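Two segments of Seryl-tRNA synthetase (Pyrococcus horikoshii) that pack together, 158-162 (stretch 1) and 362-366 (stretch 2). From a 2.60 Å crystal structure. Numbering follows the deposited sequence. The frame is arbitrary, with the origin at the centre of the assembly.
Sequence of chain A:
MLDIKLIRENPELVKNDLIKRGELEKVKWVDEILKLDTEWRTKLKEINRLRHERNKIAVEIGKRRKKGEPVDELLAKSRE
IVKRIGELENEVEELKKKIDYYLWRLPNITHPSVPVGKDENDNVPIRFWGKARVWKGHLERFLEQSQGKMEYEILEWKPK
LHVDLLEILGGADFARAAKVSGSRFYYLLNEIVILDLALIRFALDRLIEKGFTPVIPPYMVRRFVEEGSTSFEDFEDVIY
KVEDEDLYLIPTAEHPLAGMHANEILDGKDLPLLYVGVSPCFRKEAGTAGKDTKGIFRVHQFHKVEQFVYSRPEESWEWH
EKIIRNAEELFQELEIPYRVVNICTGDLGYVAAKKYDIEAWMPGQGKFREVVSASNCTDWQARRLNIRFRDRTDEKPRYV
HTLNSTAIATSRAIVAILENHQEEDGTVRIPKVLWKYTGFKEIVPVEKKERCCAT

Stretch 1, residues 158-162: KPKLH
Stretch 2, residues 362-366: MPGQG

How does stretch 1 enter the contact? Lys158 (phi/psi -87/119), its side chain all t, stands clear of the partner. Pro159 (-67/140, C-gamma endo) points its CB toward stretch 2, setting Pro159 CG 3.4 Å from the backbone Pro363 O; the two rings make an apolar contact, Pro159 CB to Pro363 CB, at 4.2 Å. Pro363 is C-gamma exo.

Why does Gly364 suit the middle? Lys160 (-82/160; chi m, t, t, p) points its CA-to-CB bond away and presents its backbone: Lys160 O lies 3.4 Å from Gly364 CA in a CA-H...O contact, 139° at the hydrogen. An ideal CB on Gly364 would sit 2.2 Å from Lys160 O, a clash, so the missing side chain permits this approach. No conventional hydrogen bond crosses.

What does Leu161 add? Leu161 CA is 4.6 Å from Gly364 CA, the closest register point. At -79/150, with chi m, t, Leu161 occupies the N-cap position, right before a helix in which His162 (-56/-37) lies. Leu161 CD2 reaches Gly364 C at 3.6 Å and Gln365 CG at 3.7 Å; Gln365 has chi m, t, 42°.

How is stretch 2 folded? Met362 is extended (-116/92; m, m, t), then Pro363 (-38/-49), Gly364 (-66/-46) and Gln365 (-73/-23) turn the chain to Gly366 (73/32), whose N donates to Met362 O at 2.8 Å.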

# COMPACT_ATOMS: atom_id res chain seq x y z
N LYS A 158 14.03 -24.25 -26.35
CA LYS A 158 12.84 -24.08 -25.53
C LYS A 158 12.86 -22.76 -24.75
O LYS A 158 13.76 -22.51 -23.96
CB LYS A 158 12.68 -25.26 -24.57
CG LYS A 158 11.33 -25.26 -23.91
CD LYS A 158 11.14 -26.44 -23.00
CE LYS A 158 9.77 -26.33 -22.33
NZ LYS A 158 9.53 -27.37 -21.29
N PRO A 159 11.88 -21.88 -24.99
CA PRO A 159 11.83 -20.59 -24.29
C PRO A 159 11.55 -20.79 -22.79
O PRO A 159 10.74 -21.63 -22.41
CB PRO A 159 10.71 -19.85 -25.01
CG PRO A 159 9.80 -20.97 -25.46
CD PRO A 159 10.78 -22.01 -25.96
N LYS A 160 12.23 -20.00 -21.96
CA LYS A 160 12.08 -20.11 -20.51
C LYS A 160 10.87 -19.38 -19.90
O LYS A 160 10.28 -18.47 -20.50
CB LYS A 160 13.37 -19.63 -19.82
CG LYS A 160 14.63 -20.34 -20.31
CD LYS A 160 15.86 -20.05 -19.42
CE LYS A 160 17.14 -20.74 -19.93
NZ LYS A 160 17.78 -20.10 -21.15
N LEU A 161 10.51 -19.80 -18.69
CA LEU A 161 9.41 -19.19 -17.95
C LEU A 161 9.93 -17.91 -17.33
O LEU A 161 11.12 -17.80 -16.99
CB LEU A 161 8.95 -20.12 -16.86
CG LEU A 161 8.10 -21.24 -17.44
CD1 LEU A 161 7.84 -22.25 -16.32
CD2 LEU A 161 6.79 -20.66 -18.03
N HIS A 162 9.04 -16.93 -17.16
CA HIS A 162 9.48 -15.65 -16.62
C HIS A 162 10.19 -15.77 -15.27
O HIS A 162 11.17 -15.06 -15.00
CB HIS A 162 8.31 -14.66 -16.54
CG HIS A 162 7.59 -14.67 -15.23
ND1 HIS A 162 6.58 -15.56 -14.94
CD2 HIS A 162 7.73 -13.89 -14.13
CE1 HIS A 162 6.12 -15.32 -13.73
NE2 HIS A 162 6.80 -14.31 -13.22
N MET A 362 2.47 -15.96 -24.24
CA MET A 362 3.60 -16.11 -23.34
C MET A 362 4.45 -17.27 -23.84
O MET A 362 4.24 -18.43 -23.50
CB MET A 362 3.09 -16.37 -21.91
CG MET A 362 2.20 -15.25 -21.35
SD MET A 362 3.08 -13.65 -21.05
CE MET A 362 1.86 -12.79 -20.04
N PRO A 363 5.45 -16.95 -24.67
CA PRO A 363 6.34 -17.98 -25.22
C PRO A 363 6.72 -19.12 -24.26
O PRO A 363 6.62 -20.28 -24.63
CB PRO A 363 7.54 -17.17 -25.69
CG PRO A 363 6.89 -15.87 -26.14
CD PRO A 363 5.90 -15.59 -25.04
N GLY A 364 7.15 -18.78 -23.05
CA GLY A 364 7.54 -19.79 -22.08
C GLY A 364 6.41 -20.68 -21.60
O GLY A 364 6.55 -21.89 -21.52
N GLN A 365 5.28 -20.09 -21.27
CA GLN A 365 4.13 -20.85 -20.81
C GLN A 365 3.47 -21.61 -21.95
O GLN A 365 2.76 -22.59 -21.73
CB GLN A 365 3.09 -19.91 -20.22
CG GLN A 365 3.36 -19.44 -18.80
CD GLN A 365 2.22 -18.60 -18.28
OE1 GLN A 365 1.05 -18.92 -18.49
NE2 GLN A 365 2.55 -17.51 -17.61
N GLY A 366 3.68 -21.15 -23.18
CA GLY A 366 3.05 -21.78 -24.30
C GLY A 366 1.56 -21.45 -24.31
O GLY A 366 0.75 -22.26 -24.72